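Local coordinates for protein copper-transporting ATPase PAA2, chloroplastic (Arabidopsis thaliana, PDB 5LBK) that transports copper across the chloroplast thylakoid membrane using ATP, and is represented here by its nucleotide-binding N-domain, at residues G63-I68 with F72-S77; S8-L13 with Q18-M23; A26-A31 with K37-E42; S92-L97 with E126-A131; G55-P60 with S82-K87. All coordinates share one frame; numbering follows the deposited sequence.

Contact 1: G63-I68 with F72-S77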
# COMPACT_ATOMS: atom_id res chain seq x y z
N GLY A 63 -2.96 9.98 -2.81
CA GLY A 63 -2.42 8.67 -3.13
C GLY A 63 -2.51 8.35 -4.60
O GLY A 63 -2.85 9.21 -5.42
N THR A 64 -2.21 7.10 -4.92
CA THR A 64 -2.09 6.60 -6.28
C THR A 64 -2.80 5.27 -6.38
O THR A 64 -2.84 4.51 -5.42
CB THR A 64 -0.61 6.43 -6.69
OG1 THR A 64 0.06 7.68 -6.59
CG2 THR A 64 -0.45 5.99 -8.11
N LEU A 65 -3.41 5.03 -7.53
CA LEU A 65 -4.19 3.83 -7.78
C LEU A 65 -3.79 3.26 -9.13
O LEU A 65 -3.62 4.03 -10.10
CB LEU A 65 -5.69 4.22 -7.74
CG LEU A 65 -6.83 3.54 -8.50
CD1 LEU A 65 -7.42 2.37 -7.65
CD2 LEU A 65 -7.93 4.51 -8.81
N ALA A 66 -3.74 1.93 -9.23
CA ALA A 66 -3.43 1.27 -10.49
C ALA A 66 -4.07 -0.10 -10.46
O ALA A 66 -4.31 -0.67 -9.39
CB ALA A 66 -1.92 1.13 -10.71
N GLU A 67 -4.30 -0.66 -11.64
CA GLU A 67 -4.88 -1.99 -11.74
C GLU A 67 -3.75 -3.02 -11.77
O GLU A 67 -2.86 -2.97 -12.62
CB GLU A 67 -5.78 -2.10 -12.97
CG GLU A 67 -6.72 -3.26 -12.87
CD GLU A 67 -7.75 -3.36 -13.99
OE1 GLU A 67 -7.76 -2.53 -14.94
OE2 GLU A 67 -8.56 -4.31 -13.90
N ILE A 68 -3.81 -3.97 -10.84
CA ILE A 68 -2.83 -5.05 -10.73
C ILE A 68 -3.54 -6.38 -10.94
O ILE A 68 -4.42 -6.74 -10.16
CB ILE A 68 -2.15 -5.09 -9.37
CG1 ILE A 68 -1.71 -3.72 -8.86
CG2 ILE A 68 -0.99 -6.11 -9.40
CD1 ILE A 68 -0.82 -3.02 -9.70
N PHE A 72 -8.10 -3.28 -8.98
CA PHE A 72 -7.51 -2.02 -8.57
C PHE A 72 -6.91 -2.13 -7.17
O PHE A 72 -7.48 -2.76 -6.27
CB PHE A 72 -8.55 -0.91 -8.62
CG PHE A 72 -8.79 -0.42 -10.05
CD1 PHE A 72 -7.84 0.36 -10.68
CD2 PHE A 72 -9.89 -0.85 -10.77
CE1 PHE A 72 -8.05 0.76 -12.02
CE2 PHE A 72 -10.07 -0.46 -12.06
CZ PHE A 72 -9.13 0.32 -12.68
N VAL A 73 -5.76 -1.47 -6.99
CA VAL A 73 -5.00 -1.38 -5.75
C VAL A 73 -4.68 0.09 -5.54
O VAL A 73 -4.34 0.79 -6.51
CB VAL A 73 -3.70 -2.22 -5.81
CG1 VAL A 73 -2.83 -1.99 -4.51
CG2 VAL A 73 -4.02 -3.71 -6.04
N ALA A 74 -4.88 0.58 -4.33
CA ALA A 74 -4.65 1.98 -3.97
C ALA A 74 -3.63 2.07 -2.84
O ALA A 74 -3.65 1.25 -1.93
CB ALA A 74 -5.97 2.64 -3.59
N VAL A 75 -2.73 3.05 -2.91
CA VAL A 75 -1.71 3.32 -1.93
C VAL A 75 -1.75 4.79 -1.56
O VAL A 75 -1.76 5.64 -2.45
CB VAL A 75 -0.30 2.96 -2.47
CG1 VAL A 75 0.74 3.18 -1.40
CG2 VAL A 75 -0.23 1.51 -2.91
N GLY A 76 -1.78 5.09 -0.27
CA GLY A 76 -1.95 6.49 0.15
C GLY A 76 -2.43 6.59 1.57
O GLY A 76 -2.17 5.71 2.40
N SER A 77 -3.07 7.72 1.87
CA SER A 77 -3.56 7.91 3.24
C SER A 77 -4.71 6.95 3.55
O SER A 77 -5.39 6.45 2.67
CB SER A 77 -4.04 9.35 3.42
OG SER A 77 -5.19 9.48 2.64

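Contact 2: S8-L13 with Q18-M23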
# COMPACT_ATOMS: atom_id res chain seq x y z
N SER A 8 10.22 0.95 7.41
CA SER A 8 10.51 0.44 8.75
C SER A 8 9.64 -0.75 9.11
O SER A 8 9.88 -1.39 10.14
CB SER A 8 10.30 1.57 9.76
OG SER A 8 10.53 1.12 11.06
N GLY A 9 8.64 -1.08 8.31
CA GLY A 9 7.77 -2.18 8.67
C GLY A 9 6.64 -2.34 7.69
O GLY A 9 6.26 -1.38 7.03
N VAL A 10 6.17 -3.56 7.53
CA VAL A 10 5.06 -3.88 6.65
C VAL A 10 4.02 -4.62 7.47
O VAL A 10 4.30 -5.72 7.93
CB VAL A 10 5.49 -4.75 5.47
CG1 VAL A 10 4.31 -5.06 4.58
CG2 VAL A 10 6.65 -4.08 4.69
N ALA A 11 2.83 -4.03 7.60
CA ALA A 11 1.71 -4.66 8.30
C ALA A 11 0.70 -5.23 7.30
O ALA A 11 0.46 -4.66 6.23
CB ALA A 11 1.01 -3.67 9.22
N SER A 12 0.19 -6.41 7.62
CA SER A 12 -0.78 -7.05 6.76
C SER A 12 -1.83 -7.77 7.58
O SER A 12 -1.62 -8.08 8.75
CB SER A 12 -0.09 -8.03 5.83
OG SER A 12 0.36 -9.15 6.51
N LEU A 13 -2.92 -8.11 6.94
CA LEU A 13 -3.95 -8.84 7.60
C LEU A 13 -3.86 -10.31 7.15
O LEU A 13 -3.19 -11.09 7.78
CB LEU A 13 -5.28 -8.16 7.40
CG LEU A 13 -5.35 -6.84 8.14
CD1 LEU A 13 -6.37 -5.83 7.65
CD2 LEU A 13 -5.54 -7.08 9.61
N GLN A 18 5.48 -9.81 1.81
CA GLN A 18 6.07 -9.58 0.50
C GLN A 18 4.99 -9.21 -0.50
O GLN A 18 5.23 -8.41 -1.42
CB GLN A 18 6.86 -10.81 0.03
CG GLN A 18 5.99 -12.06 -0.30
CD GLN A 18 6.76 -13.20 -0.98
OE1 GLN A 18 7.90 -13.04 -1.45
NE2 GLN A 18 6.12 -14.37 -1.04
N GLU A 19 3.81 -9.81 -0.38
CA GLU A 19 2.77 -9.53 -1.36
C GLU A 19 2.29 -8.10 -1.23
O GLU A 19 2.04 -7.44 -2.25
CB GLU A 19 1.59 -10.49 -1.21
CG GLU A 19 1.89 -11.94 -1.54
CD GLU A 19 0.63 -12.83 -1.55
OE1 GLU A 19 0.27 -13.32 -2.65
OE2 GLU A 19 0.02 -13.04 -0.48
N VAL A 20 2.16 -7.60 0.01
CA VAL A 20 1.74 -6.22 0.24
C VAL A 20 2.77 -5.25 -0.33
O VAL A 20 2.42 -4.27 -1.00
CB VAL A 20 1.48 -5.95 1.74
CG1 VAL A 20 1.25 -4.45 2.02
CG2 VAL A 20 0.29 -6.79 2.19
N LEU A 21 4.04 -5.51 -0.06
CA LEU A 21 5.10 -4.68 -0.60
C LEU A 21 5.14 -4.74 -2.12
O LEU A 21 5.37 -3.71 -2.76
CB LEU A 21 6.43 -5.12 -0.02
CG LEU A 21 7.66 -4.27 -0.23
CD1 LEU A 21 7.41 -2.81 0.14
CD2 LEU A 21 8.80 -4.93 0.62
N LYS A 22 4.97 -5.94 -2.71
CA LYS A 22 5.02 -6.08 -4.17
C LYS A 22 3.94 -5.25 -4.84
O LYS A 22 4.18 -4.60 -5.86
CB LYS A 22 4.83 -7.53 -4.60
CG LYS A 22 6.05 -8.41 -4.45
CD LYS A 22 5.75 -9.82 -4.96
CE LYS A 22 7.03 -10.67 -5.00
NZ LYS A 22 6.82 -12.07 -5.44
N MET A 23 2.72 -5.35 -4.32
CA MET A 23 1.62 -4.53 -4.83
C MET A 23 1.88 -3.05 -4.61
O MET A 23 1.64 -2.23 -5.52
CB MET A 23 0.32 -4.92 -4.14
CG MET A 23 -0.28 -6.26 -4.63
SD MET A 23 -1.79 -6.59 -3.66
CE MET A 23 -2.39 -8.08 -4.47

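Contact 3: A26-A31 with K37-E42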
# COMPACT_ATOMS: atom_id res chain seq x y z
N ALA A 26 4.46 -1.84 -7.05
CA ALA A 26 3.91 -1.79 -8.41
C ALA A 26 3.16 -0.49 -8.63
O ALA A 26 3.28 0.14 -9.69
CB ALA A 26 2.98 -2.96 -8.66
N VAL A 27 2.34 -0.10 -7.65
CA VAL A 27 1.61 1.16 -7.77
C VAL A 27 2.55 2.36 -7.71
O VAL A 27 2.34 3.36 -8.43
CB VAL A 27 0.53 1.24 -6.67
CG1 VAL A 27 -0.17 2.55 -6.71
CG2 VAL A 27 -0.46 0.17 -6.87
N GLU A 28 3.57 2.31 -6.86
CA GLU A 28 4.47 3.43 -6.62
C GLU A 28 5.62 3.50 -7.62
O GLU A 28 6.48 4.36 -7.46
CB GLU A 28 5.02 3.35 -5.21
CG GLU A 28 3.94 3.48 -4.15
CD GLU A 28 3.53 4.90 -3.93
OE1 GLU A 28 3.95 5.47 -2.92
OE2 GLU A 28 2.85 5.44 -4.80
N LYS A 29 5.60 2.66 -8.66
CA LYS A 29 6.76 2.41 -9.51
C LYS A 29 7.45 3.69 -9.97
O LYS A 29 8.67 3.85 -9.81
CB LYS A 29 6.32 1.58 -10.72
CG LYS A 29 7.46 0.78 -11.41
CD LYS A 29 8.05 -0.29 -10.48
CE LYS A 29 9.13 -1.06 -11.18
NZ LYS A 29 9.88 -1.98 -10.24
N THR A 30 6.70 4.61 -10.56
CA THR A 30 7.30 5.81 -11.12
C THR A 30 6.97 7.08 -10.34
O THR A 30 7.24 8.17 -10.83
CB THR A 30 6.87 5.98 -12.58
OG1 THR A 30 5.44 5.91 -12.67
CG2 THR A 30 7.52 4.90 -13.47
N ALA A 31 6.42 6.97 -9.14
CA ALA A 31 6.25 8.17 -8.33
C ALA A 31 7.63 8.72 -7.98
O ALA A 31 8.60 7.97 -7.82
CB ALA A 31 5.43 7.88 -7.08
N LYS A 37 9.61 6.40 -3.47
CA LYS A 37 10.91 5.86 -3.83
C LYS A 37 11.38 4.83 -2.81
O LYS A 37 12.01 3.83 -3.18
CB LYS A 37 11.94 6.99 -3.92
CG LYS A 37 11.87 7.83 -5.20
CD LYS A 37 12.00 6.96 -6.44
CE LYS A 37 12.73 7.67 -7.55
NZ LYS A 37 12.09 8.96 -7.90
N ALA A 38 11.09 5.06 -1.53
CA ALA A 38 11.55 4.13 -0.50
C ALA A 38 10.82 2.81 -0.60
O ALA A 38 11.43 1.74 -0.46
CB ALA A 38 11.37 4.74 0.89
N ILE A 39 9.51 2.84 -0.86
CA ILE A 39 8.77 1.58 -1.05
C ILE A 39 9.36 0.82 -2.23
O ILE A 39 9.61 -0.38 -2.17
CB ILE A 39 7.27 1.86 -1.25
CG1 ILE A 39 6.63 2.37 0.05
CG2 ILE A 39 6.54 0.62 -1.75
CD1 ILE A 39 5.27 2.85 -0.12
N VAL A 40 9.57 1.53 -3.33
CA VAL A 40 10.16 0.89 -4.50
C VAL A 40 11.55 0.35 -4.18
O VAL A 40 11.87 -0.79 -4.50
CB VAL A 40 10.21 1.88 -5.68
CG1 VAL A 40 10.87 1.21 -6.88
CG2 VAL A 40 8.82 2.30 -6.01
N ASN A 41 12.39 1.17 -3.52
CA ASN A 41 13.76 0.75 -3.20
C ASN A 41 13.78 -0.47 -2.31
O ASN A 41 14.70 -1.30 -2.39
CB ASN A 41 14.55 1.87 -2.50
CG ASN A 41 14.85 3.05 -3.41
OD1 ASN A 41 14.89 2.92 -4.63
ND2 ASN A 41 15.04 4.23 -2.81
N GLU A 42 12.79 -0.60 -1.42
CA GLU A 42 12.73 -1.74 -0.52
C GLU A 42 12.34 -3.01 -1.27
O GLU A 42 12.93 -4.07 -1.06
CB GLU A 42 11.76 -1.46 0.62
CG GLU A 42 11.57 -2.60 1.61
CD GLU A 42 12.71 -2.77 2.59
OE1 GLU A 42 13.53 -1.84 2.76
OE2 GLU A 42 12.77 -3.84 3.22

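Contact 4: S92-L97 with E126-A131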
# COMPACT_ATOMS: atom_id res chain seq x y z
N SER A 92 -12.88 -4.79 13.72
CA SER A 92 -11.84 -5.51 14.46
C SER A 92 -10.53 -5.52 13.68
O SER A 92 -9.45 -5.49 14.27
CB SER A 92 -12.28 -6.94 14.78
OG SER A 92 -12.59 -7.64 13.60
N ASP A 93 -10.61 -5.61 12.35
CA ASP A 93 -9.39 -5.57 11.54
C ASP A 93 -8.72 -4.21 11.64
O ASP A 93 -7.49 -4.11 11.65
CB ASP A 93 -9.71 -5.91 10.08
CG ASP A 93 -9.82 -7.42 9.81
OD1 ASP A 93 -9.44 -8.24 10.68
OD2 ASP A 93 -10.26 -7.80 8.70
N MET A 94 -9.50 -3.14 11.68
CA MET A 94 -8.91 -1.81 11.81
C MET A 94 -8.21 -1.65 13.15
O MET A 94 -7.17 -0.99 13.25
CB MET A 94 -9.99 -0.75 11.64
CG MET A 94 -9.54 0.62 11.22
SD MET A 94 -8.65 0.64 9.65
CE MET A 94 -9.27 -0.75 8.77
N VAL A 95 -8.81 -2.17 14.22
CA VAL A 95 -8.17 -2.08 15.53
C VAL A 95 -6.86 -2.88 15.52
O VAL A 95 -5.83 -2.42 16.00
CB VAL A 95 -9.12 -2.59 16.63
CG1 VAL A 95 -8.37 -2.76 17.93
CG2 VAL A 95 -10.32 -1.64 16.79
N LYS A 96 -6.91 -4.09 14.97
CA LYS A 96 -5.71 -4.93 14.92
C LYS A 96 -4.60 -4.21 14.16
O LYS A 96 -3.46 -4.10 14.63
CB LYS A 96 -6.05 -6.26 14.23
CG LYS A 96 -6.94 -7.20 15.08
CD LYS A 96 -6.21 -7.73 16.30
CE LYS A 96 -7.10 -8.67 17.12
NZ LYS A 96 -6.34 -9.31 18.23
N LEU A 97 -4.92 -3.69 12.98
CA LEU A 97 -3.92 -3.03 12.16
C LEU A 97 -3.36 -1.83 12.88
O LEU A 97 -2.15 -1.59 12.88
CB LEU A 97 -4.55 -2.62 10.81
CG LEU A 97 -3.60 -2.07 9.77
CD1 LEU A 97 -2.61 -3.14 9.36
CD2 LEU A 97 -4.40 -1.60 8.58
N GLU A 126 -11.77 -6.08 -1.22
CA GLU A 126 -11.18 -6.52 0.03
C GLU A 126 -11.05 -5.38 1.03
O GLU A 126 -10.99 -5.61 2.23
CB GLU A 126 -9.78 -7.09 -0.20
CG GLU A 126 -9.73 -8.39 -0.95
CD GLU A 126 -8.36 -8.99 -0.86
OE1 GLU A 126 -7.52 -8.66 -1.72
OE2 GLU A 126 -8.12 -9.75 0.10
N GLY A 127 -10.90 -4.17 0.55
CA GLY A 127 -10.62 -3.06 1.44
C GLY A 127 -9.14 -2.95 1.78
O GLY A 127 -8.27 -3.33 1.00
N ILE A 128 -8.84 -2.45 2.99
CA ILE A 128 -7.45 -2.26 3.38
C ILE A 128 -6.84 -3.62 3.59
O ILE A 128 -7.44 -4.48 4.25
CB ILE A 128 -7.33 -1.42 4.67
CG1 ILE A 128 -7.87 -0.01 4.56
CG2 ILE A 128 -5.86 -1.39 5.12
CD1 ILE A 128 -7.14 0.79 3.64
N ILE A 129 -5.67 -3.87 3.00
CA ILE A 129 -4.99 -5.14 3.13
C ILE A 129 -3.65 -5.00 3.84
O ILE A 129 -3.05 -6.01 4.20
CB ILE A 129 -4.80 -5.85 1.77
CG1 ILE A 129 -3.88 -5.04 0.84
CG2 ILE A 129 -6.18 -6.08 1.11
CD1 ILE A 129 -3.38 -5.79 -0.33
N GLY A 130 -3.18 -3.79 4.10
CA GLY A 130 -1.90 -3.66 4.76
C GLY A 130 -1.50 -2.21 4.83
O GLY A 130 -2.25 -1.30 4.45
N ALA A 131 -0.32 -2.01 5.38
CA ALA A 131 0.22 -0.68 5.55
C ALA A 131 1.74 -0.80 5.54
O ALA A 131 2.31 -1.82 5.95
CB ALA A 131 -0.27 -0.06 6.84

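Contact 5: G55-P60 with S82-K87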
# COMPACT_ATOMS: atom_id res chain seq x y z
N GLY A 55 -1.22 1.83 -16.64
CA GLY A 55 -2.11 2.91 -16.32
C GLY A 55 -2.19 3.11 -14.83
O GLY A 55 -2.09 2.16 -14.03
N GLN A 56 -2.35 4.36 -14.43
CA GLN A 56 -2.39 4.72 -13.02
C GLN A 56 -3.06 6.06 -12.93
O GLN A 56 -3.08 6.84 -13.90
CB GLN A 56 -1.01 4.75 -12.34
CG GLN A 56 -0.07 5.86 -12.73
CD GLN A 56 0.89 5.45 -13.83
OE1 GLN A 56 0.82 4.35 -14.37
NE2 GLN A 56 1.79 6.36 -14.16
N LEU A 57 -3.62 6.29 -11.75
CA LEU A 57 -4.20 7.58 -11.39
C LEU A 57 -3.50 8.09 -10.16
O LEU A 57 -3.40 7.38 -9.15
CB LEU A 57 -5.70 7.44 -11.14
CG LEU A 57 -6.39 8.63 -10.49
CD1 LEU A 57 -6.65 9.72 -11.48
CD2 LEU A 57 -7.70 8.20 -9.89
N THR A 58 -3.02 9.30 -10.22
CA THR A 58 -2.36 9.94 -9.08
C THR A 58 -3.18 11.14 -8.63
O THR A 58 -3.50 12.01 -9.44
CB THR A 58 -0.96 10.41 -9.44
OG1 THR A 58 -0.17 9.28 -9.83
CG2 THR A 58 -0.30 11.10 -8.25
N GLU A 59 -3.47 11.21 -7.33
CA GLU A 59 -4.23 12.32 -6.75
C GLU A 59 -3.32 13.02 -5.75
O GLU A 59 -3.08 12.51 -4.64
CB GLU A 59 -5.55 11.86 -6.14
CG GLU A 59 -6.49 11.32 -7.22
CD GLU A 59 -7.95 11.28 -6.83
OE1 GLU A 59 -8.25 11.37 -5.62
OE2 GLU A 59 -8.80 11.18 -7.74
N PRO A 60 -2.70 14.13 -6.15
CA PRO A 60 -1.65 14.75 -5.34
C PRO A 60 -2.09 14.97 -3.90
O PRO A 60 -3.14 15.55 -3.64
CB PRO A 60 -1.41 16.09 -6.06
CG PRO A 60 -1.75 15.80 -7.50
CD PRO A 60 -2.90 14.83 -7.45
N SER A 82 -9.25 3.85 1.93
CA SER A 82 -10.47 3.20 2.36
C SER A 82 -11.64 3.64 1.50
O SER A 82 -12.51 2.82 1.14
CB SER A 82 -10.71 3.55 3.83
OG SER A 82 -11.93 3.04 4.27
N ASP A 83 -11.67 4.91 1.12
CA ASP A 83 -12.80 5.46 0.37
C ASP A 83 -12.83 4.98 -1.07
O ASP A 83 -13.85 5.12 -1.74
CB ASP A 83 -12.76 7.00 0.36
CG ASP A 83 -13.25 7.63 1.67
OD1 ASP A 83 -13.89 6.91 2.49
OD2 ASP A 83 -12.97 8.83 1.89
N ARG A 84 -11.72 4.46 -1.58
CA ARG A 84 -11.62 4.10 -2.99
C ARG A 84 -12.50 2.91 -3.35
O ARG A 84 -12.94 2.80 -4.50
CB ARG A 84 -10.18 3.76 -3.38
CG ARG A 84 -9.20 4.92 -3.41
CD ARG A 84 -9.75 6.22 -4.01
NE ARG A 84 -10.04 6.12 -5.44
CZ ARG A 84 -10.33 7.16 -6.21
NH1 ARG A 84 -10.36 8.38 -5.70
NH2 ARG A 84 -10.60 7.00 -7.51
N PHE A 85 -12.77 2.00 -2.39
CA PHE A 85 -13.44 0.75 -2.69
C PHE A 85 -14.69 0.56 -1.82
O PHE A 85 -14.71 0.97 -0.66
CB PHE A 85 -12.49 -0.44 -2.48
CG PHE A 85 -11.15 -0.26 -3.17
CD1 PHE A 85 -11.08 -0.22 -4.52
CD2 PHE A 85 -9.97 -0.13 -2.44
CE1 PHE A 85 -9.86 -0.02 -5.16
CE2 PHE A 85 -8.74 0.05 -3.11
CZ PHE A 85 -8.71 0.08 -4.42
N LEU A 86 -15.70 -0.09 -2.38
CA LEU A 86 -16.97 -0.26 -1.67
C LEU A 86 -16.81 -1.22 -0.49
O LEU A 86 -17.45 -1.05 0.55
CB LEU A 86 -18.05 -0.76 -2.63
CG LEU A 86 -19.46 -1.01 -2.02
CD1 LEU A 86 -20.16 0.28 -1.64
CD2 LEU A 86 -20.36 -1.80 -2.97
N LYS A 87 -15.98 -2.24 -0.65
CA LYS A 87 -15.75 -3.17 0.45
C LYS A 87 -14.99 -2.45 1.55
O LYS A 87 -13.91 -1.91 1.29
CB LYS A 87 -14.96 -4.37 -0.05
CG LYS A 87 -14.59 -5.40 1.03
CD LYS A 87 -15.79 -6.21 1.46
CE LYS A 87 -15.42 -7.21 2.53
NZ LYS A 87 -16.62 -8.01 2.88
O HOH W 1 -11.50 10.66 -7.62

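Contact 1: G63-I68 with F72-S77
L65, E67 and F72 meet in an antiparallel beta hairpin in the central sheet of the N-domain. Two hydrogen-bonded pairs hold the strands. T64 and V75 exchange bonds both ways, with V75 N to T64 O at 2.9 Å and nearly straight (170°). A66 and V73 repeat the pattern. G63 faces G76 at a non-hydrogen-bonded pair. A CB on G63 would run into V75 O and G76 CA, and one on G76 into G63 CA.

E67 CB sits over one face of the F72 ring, 4.1 Å from its centroid. E67 CG is anti to the backbone N (chi1 -162°), and the extended chain carries the carboxylate over the ring, stacked at 20° to its plane. L65 CD1 lies 3.6 Å from F72 CB and 3.7 Å from F72 CD1. With an alanine in place of F72 the ring is gone, and E67 is likely to lose the surface its CB and carboxylate lie on, while L65 CD1 keeps only part of its cover. I68 CG1 meets V73 CG2 at 3.6 Å. The backbone bonds thus fix the register, while the faces differ: E67, F72 and L65 pack on one, and T64, V73 and V75 lie against V27 of helix 17-27 on the other.

Contact 2: S8-L13 with Q18-M23
S12 OG hydrogen bonds to the backbone O of Y15, in the link that leads into helix 17-27, while S12 CB rests on V20. The torsion that does this puts OG between the backbone N and the carbonyl carbon (chi1 71°). The polar end of S12 therefore serves the turn, and its CB serves the packing. CB meets V20 CG2 at 3.9 Å.

No hydrogen bond joins the two segments. The helix crosses strand 7-12 steeply, with 106° between the N-to-C directions and 8.4 Å between the short axes. V20 carries the contact from the helix. Its two methyls are shared out: CG2 goes to S12, and CG1 goes to V10. V10 CG1 lies 4.0 Å from V20 CG1 and 4.1 Å from V20 CB. The two valines slide past each other in opposite directions. A11 lies between these partners in the strand, and its CB points away from the helix, on to L97 of helix 91-102. Only its carbonyl O faces V20, 4.3 Å from CG1.

The strand is an outer one of the sheet and pairs with strand 127-134. S8 and G9 both face A133 there, a classic beta bulge. On the helix, L21 turns from this contact to I39 and E42 of helix 34-45. The helix is thus wedged between the sheet and a second helix. Strand and helix are held here by van der Waals contact of aliphatic groups, and the S12 hydroxyl is satisfied by Y15 in the connecting turn.

Contact 3: A26-A31 with K37-E42
K37 folds back over A31 from the side of helix 34-45. Its CB starts off pointing away from segment 26-31. The chain then bends at chi2 (-56°), and again at chi3 and chi4, to return. CG comes within 4.2 Å of A31 O, CD within 3.8 Å and CE within 4.1 Å. NZ ends 3.6 Å from the same oxygen, too far for a hydrogen bond. The lysine thus curls around one carbonyl, with its methylenes only slightly farther from it than NZ.

V40 makes the closer packing. Its CG2 lies 3.4 Å from E28 O and 4.0 Å from E28 CB. It also touches the CA of K29. E28 O is not left to this methyl alone. It accepts A31 N at 3.1 Å and closes a type I turn from E28 to A31. The E28 chain bends at chi2 (-79°) and crosses I39 obliquely, with OE1 4.1 Å from I39 CD1. E28 also packs on T64, V75 and A36.

The turn follows helix 17-27, and the next helix comes back beside it as a helical hairpin. The His-Pro pair characteristic of P1B-type N-domains lies where the link enters helix 34-45. In relatives this region lines the nucleotide pocket, which probably holds here too. K29 NZ turns to T50 OG1. The turn after helix 17-27 therefore meets helix 34-45 by van der Waals contact, and its own hydrogen bond is internal.

Contact 4: S92-L97 with E126-A131
M94 and I128 face each other with their CA atoms 8.6 Å apart, where helix 91-102 lies against strand 127-134. The strand is irregular here. E126 and G127 both face R123, and I129 and G130 both face V121, so two classic beta bulges frame I128.

I128 carries the contact from the strand. Its CG2 meets L97 CD2 at 3.8 Å, and the two side chains cross at about a right angle. L97 reaches it with CG opposite the backbone N (chi1 -173°), so that the leucine fork lies on the sheet. M94 begins pointing along the helix flank, but its chain bends at chi2 (59°) and brings the end methyl in. CE lies 4.5 Å from I128 CG1, a looser touch. The two branches of the isoleucine thus serve two neighbouring turns of the helix.

The same isoleucine packs on L78 and V81 of helix 78-84, and its backbone N hydrogen bonds to N89 OD1. L97 also packs on Y120 of strand 117-123. I129 points to the opposite face of the sheet, where it meets M23 of helix 17-27. No polar bond crosses between the two segments. Between them the helix is seated by apolar packing, with I128 touching both it and helix 78-84.

Contact 5: G55-P60 with S82-K87
Bends at chi2 (-42°) and chi3 (-66°) turn the R84 chain from the end of helix 78-84 toward strand 56-59, where the E59 chain, extended beyond CG, comes to meet it. The CA atoms of E59 and R84 are 11.7 Å apart, so the segments meet through side chains. R84 was modelled in two conformers, and the contact described is that of one of them, which makes the pairing tentative.

R84 NH1 stands 3.7 Å from E59 OE1 and 3.8 Å from E59 OE2. This is a long salt bridge and not a hydrogen bond. The carboxylate and guanidinium planes are 85° apart, so the two groups do not pair side by side. A water closes the gap. It donates to E59 OE2 at 2.8 Å and accepts from R84 NH1 at 3.2 Å, lying at the guanidinium edge and in its plane. E59 OE1 has a firmer partner in W80 NE1, a hydrogen bond from the same helix.

Strand 56-59 is an outer strand of the antiparallel sheet and pairs with strand 63-68. Helix 78-84 follows the next hairpin strand, 71-76, and lies on the sheet face that carries L65 and A74, both touched by R84. L57, on the same face, sets its CD2 3.9 Å from R84 NH2, and the two side chains cross at about a right angle. At the root of the arginine, R84 CB sits over the centre of the F85 ring, 3.9 Å above its plane. That ring in turn packs on F72.

Overall arrangement
Contacts 1, 2, 4 and 5 all reach the same antiparallel sheet. Contact 1 supplies two of its inner strands and is the one knit by backbone hydrogen bonds. Contacts 2 and 4 dock helices on opposite faces of the sheet with methyl groups, and contact 4 is buried. Contacts 2 and 3 share helix 17-27. Contact 3 joins that helix to its hairpin partner, and V27 carries it onto the T64 and V75 side of contact 1. Contact 5 lies on the surface, about 5 Å from contact 1 between centres, and encloses it along the chain. It is the one whose side chains meet through charge, with a long salt bridge and a water.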